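Local coordinates for uncharacterised protein (Vibrio cholerae, PDB 5KKO) that is of unknown function but is a small, mainly helical protein, copies of which pack together in the crystal through N-terminal strands and helices, at the interface of chains A and B. Residues are numbered along the deposited sequence; one frame, centred on the assembly and turned at random. Chains: chain A/B, Uncharacterised protein.

Contacts 1 and 2 belong to one two-fold symmetric interface between identical chains, and the centres of their C-alpha atoms lie about 18 Å apart. Each has a twin with the chains exchanged. Contact 1 uses the N-terminal strand regions and the start of helix 11-21 of chain B; contact 2 sets the end of helix 11-20 of chain A against helix 28-43 of chain B. No residue position is common to both, but the helix beginning at position 11 serves both. Strand pairing and helix packing both contribute to this interface of a six-copy assembly, and the coordinates alone do not show whether it is biological.

Contact 1: the interface of chains A and B. Residues chain A 4-6; chain B 9-12.
The backbone carbonyl of A:Lys5 receives the amide of B:Glu11, with B:Glu11 N 2.8 Å from A:Lys5 O. Next to this bond, A:Tyr6 and B:Asp10 form an antiparallel beta bridge, which is consistent with a set register between the two strands.

Side chains close over this backbone pairing. B:Asp10 places its CB above the A:Tyr6 ring at the CE1 edge of one face, projecting just beyond the ring carbons, with CB 3.5 Å from A:Tyr6 CE1. Since A:Tyr6 CD1 also lies 3.5 Å from both B:Asp10 N and B:Asp10 CA, the aromatic face meets the methylene and backbone of the aspartate. The carboxylate is directed off the ring, its plane 73° from that of the ring. The ring reaches this place because its CG stands opposite the carbonyl carbon, beside the backbone N (chi1 -71°). A:Met4, present as selenomethionine, reaches B:Leu12 through its selenium: A:Met4 SE to B:Leu12 CD1 is 3.6 Å. Bends at its second and third torsions hook the chain toward the partner helix, and A:Met4 CG lies a looser 4.1 Å from B:Asp10 CB. The approach of the terminal methyl to B:Glu11 is modelled too closely to be interpreted.

Around this shell, the side chain of B:Glu11 crosses that of A:Lys5 at a slant, with B:Glu11 OE1 3.8 Å from A:Lys5 CB. The opposite charges do not touch, since A:Lys5 NZ is 5.1 Å from B:Glu11 OE2; at most a mild long-range attraction can be inferred.

In the fold, this is where strand 5-10 of chain B turns into helix 11-21. B:Glu11 is the first residue of that helix, so A:Lys5 offers an acceptor from the other chain to a first-turn amide. A:Met4 and A:Lys5, just ahead of strand 6-10, together with A:Tyr6 at its start, lie against the end of strand 5-10 and the first turn of helix 11-21 of chain B.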
loop_
_atom_site.group_PDB
_atom_site.type_symbol
_atom_site.label_atom_id
_atom_site.label_comp_id
_atom_site.label_asym_id
_atom_site.label_seq_id
_atom_site.Cartn_x
_atom_site.Cartn_y
_atom_site.Cartn_z
HETATM N N MSE A 4 21.602 -10.265 -0.742
HETATM C CA MSE A 4 21.289 -8.897 -1.139
HETATM C C MSE A 4 19.951 -8.555 -0.609
HETATM O O MSE A 4 19.017 -9.269 -0.846
HETATM C CB MSE A 4 21.309 -8.817 -2.652
HETATM C CG MSE A 4 20.689 -7.519 -3.164
HETATM SE SE MSE A 4 21.969 -6.032 -3.079
HETATM C CE MSE A 4 21.943 -5.597 -1.204
ATOM N N LYS A 5 19.807 -7.352 -0.102
ATOM C CA LYS A 5 18.544 -6.906 0.441
ATOM C C LYS A 5 17.718 -6.328 -0.698
ATOM O O LYS A 5 18.265 -5.620 -1.570
ATOM C CB LYS A 5 18.778 -5.898 1.552
ATOM C CG LYS A 5 17.531 -5.519 2.261
ATOM C CD LYS A 5 17.866 -4.761 3.536
ATOM C CE LYS A 5 16.614 -4.145 4.099
ATOM N NZ LYS A 5 16.666 -3.573 5.484
ATOM N N TYR A 6 16.448 -6.710 -0.757
ATOM C CA TYR A 6 15.501 -6.127 -1.708
ATOM C C TYR A 6 14.363 -5.449 -0.980
ATOM O O TYR A 6 13.920 -5.891 0.081
ATOM C CB TYR A 6 14.923 -7.156 -2.655
ATOM C CG TYR A 6 15.895 -7.662 -3.663
ATOM C CD1 TYR A 6 15.854 -7.203 -4.980
ATOM C CD2 TYR A 6 16.824 -8.607 -3.323
ATOM C CE1 TYR A 6 16.698 -7.673 -5.947
ATOM C CE2 TYR A 6 17.727 -9.101 -4.288
ATOM C CZ TYR A 6 17.653 -8.619 -5.601
ATOM O OH TYR A 6 18.571 -9.149 -6.510
ATOM N N ILE B 9 13.227 -3.781 -5.548
ATOM C CA ILE B 9 14.407 -2.953 -5.778
ATOM C C ILE B 9 15.581 -3.502 -4.967
ATOM O O ILE B 9 15.530 -3.484 -3.723
ATOM C CB ILE B 9 14.117 -1.508 -5.379
ATOM C CG1 ILE B 9 12.837 -1.049 -6.044
ATOM C CG2 ILE B 9 15.345 -0.590 -5.712
ATOM C CD1 ILE B 9 12.400 0.375 -5.640
ATOM N N ASP B 10 16.682 -3.880 -5.655
ATOM C CA ASP B 10 17.856 -4.309 -4.890
ATOM C C ASP B 10 18.467 -3.098 -4.166
ATOM O O ASP B 10 18.367 -1.943 -4.648
ATOM C CB ASP B 10 18.899 -4.979 -5.786
ATOM C CG ASP B 10 19.437 -4.030 -6.815
ATOM O OD1 ASP B 10 18.777 -3.815 -7.856
ATOM O OD2 ASP B 10 20.467 -3.422 -6.523
ATOM N N GLU B 11 19.086 -3.370 -3.004
ATOM C CA GLU B 11 19.714 -2.301 -2.215
ATOM C C GLU B 11 20.780 -1.531 -3.001
ATOM O O GLU B 11 20.949 -0.318 -2.765
ATOM C CB GLU B 11 20.309 -2.882 -0.925
ATOM C CG GLU B 11 20.710 -1.767 0.063
ATOM C CD GLU B 11 20.821 -2.258 1.471
ATOM O OE1 GLU B 11 21.497 -3.268 1.699
ATOM O OE2 GLU B 11 20.202 -1.635 2.353
ATOM N N LEU B 12 21.518 -2.207 -3.888
ATOM C CA LEU B 12 22.505 -1.511 -4.717
ATOM C C LEU B 12 21.859 -0.426 -5.546
ATOM O O LEU B 12 22.353 0.713 -5.581
ATOM C CB LEU B 12 23.232 -2.514 -5.628
ATOM C CG LEU B 12 24.521 -3.200 -5.191
ATOM C CD1 LEU B 12 24.482 -3.568 -3.724
ATOM C CD2 LEU B 12 24.672 -4.434 -6.071
#

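Contact 2: the interface of chains A and B. Residues chain A 18, 21-22; chain B 36, 39-40.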
loop_
_atom_site.group_PDB
_atom_site.type_symbol
_atom_site.label_atom_id
_atom_site.label_comp_id
_atom_site.label_asym_id
_atom_site.label_seq_id
_atom_site.Cartn_x
_atom_site.Cartn_y
_atom_site.Cartn_z
ATOM N N LEU A 18 8.022 7.670 -11.622
ATOM C CA LEU A 18 8.437 7.907 -13.026
ATOM C C LEU A 18 7.887 9.235 -13.567
ATOM O O LEU A 18 8.606 10.023 -14.213
ATOM C CB LEU A 18 7.978 6.741 -13.892
ATOM C CG LEU A 18 8.835 5.483 -13.736
ATOM C CD1 LEU A 18 8.194 4.337 -14.445
ATOM C CD2 LEU A 18 10.199 5.658 -14.413
ATOM N N THR A 21 9.325 12.581 -12.072
ATOM C CA THR A 21 10.628 13.046 -12.536
ATOM C C THR A 21 10.519 14.114 -13.615
ATOM O O THR A 21 11.501 14.850 -13.842
ATOM C CB THR A 21 11.540 11.929 -13.101
ATOM O OG1 THR A 21 10.992 11.278 -14.268
ATOM C CG2 THR A 21 11.962 10.914 -12.066
ATOM N N THR A 22 9.402 14.186 -14.334
ATOM C CA THR A 22 9.292 15.186 -15.374
ATOM C C THR A 22 8.110 16.137 -15.275
ATOM O O THR A 22 7.945 16.932 -16.224
ATOM C CB THR A 22 9.246 14.520 -16.759
ATOM O OG1 THR A 22 8.076 13.687 -16.887
ATOM C CG2 THR A 22 10.553 13.705 -17.025
ATOM N N LYS B 36 15.313 8.263 -13.224
ATOM C CA LYS B 36 14.275 7.716 -14.098
ATOM C C LYS B 36 14.752 6.460 -14.816
ATOM O O LYS B 36 14.011 5.467 -14.895
ATOM C CB LYS B 36 13.810 8.797 -15.093
ATOM C CG LYS B 36 12.741 8.297 -16.013
ATOM C CD LYS B 36 12.158 9.427 -16.831
ATOM C CE LYS B 36 11.021 8.916 -17.658
ATOM N NZ LYS B 36 10.422 9.997 -18.538
ATOM N N LEU B 39 14.559 3.629 -12.347
ATOM C CA LEU B 39 13.170 3.243 -12.127
ATOM C C LEU B 39 12.583 2.497 -13.320
ATOM O O LEU B 39 11.901 1.466 -13.140
ATOM C CB LEU B 39 12.322 4.473 -11.821
ATOM C CG LEU B 39 12.659 5.244 -10.556
ATOM C CD1 LEU B 39 11.920 6.614 -10.591
ATOM C CD2 LEU B 39 12.353 4.429 -9.309
ATOM N N LEU B 40 12.914 2.940 -14.555
ATOM C CA LEU B 40 12.430 2.208 -15.715
ATOM C C LEU B 40 13.058 0.824 -15.775
ATOM O O LEU B 40 12.426 -0.127 -16.257
ATOM C CB LEU B 40 12.755 2.956 -17.020
ATOM C CG LEU B 40 11.902 4.166 -17.259
ATOM C CD1 LEU B 40 12.564 5.102 -18.341
ATOM C CD2 LEU B 40 10.538 3.709 -17.707
HETATM O O HOH W 1 8.407 10.904 -16.717
#
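Water 1 joins B:Lys36 to A:Leu18 and A:Thr22, gripped by three groups at hydrogen-bonding distance. The amine nitrogen B:Lys36 NZ lies 2.9 Å from water 1. On the chain A side, the backbone oxygen A:Leu18 O is 2.7 Å from water 1. The hydroxyl A:Thr22 OG1 completes the set at 2.8 Å from water 1. Which of these partners donate is not decided, except that a carbonyl can only accept.

A:Leu18 O is itself shared: the A:Thr21 hydroxyl donates to it, OG1 to O 2.7 Å, from a position tilted 25° out of the carbonyl plane. This places a side-chain donor and the bridging water on one oxygen near the end of the helix. The hydroxyl reaches back because it sits between its own backbone N and carbonyl carbon (chi1 62°).

B:Lys36 gets its amine to the water by running straight out from its helix, extended throughout from a CG opposite the backbone N. Its methylenes pass A:Thr21 at about a right angle, B:Lys36 CD lying 3.4 Å from A:Thr21 OG1. The lysine thus contributes an aliphatic flank as well as a polar tip, and hides 60 Å² of its surface against chain A.

Beside this polar bridge, one branch of A:Leu18 carries the apolar contact. Its CD2 methyl meets B:Leu39 CB at 3.6 Å and also lies 3.6 Å from B:Leu40 CG, so it is seated between two consecutive leucines. The side chains of A:Leu18 and B:Leu39 run past each other in opposite directions, whereas B:Leu40 meets A:Leu18 at a slant.

The patch lies where helix 11-20 of chain A ends and the chain leaves into a loop at A:Thr21 and A:Thr22. Against it rests one face of helix 28-43 of chain B, presenting B:Lys36, B:Leu39 and B:Leu40 from neighbouring turns.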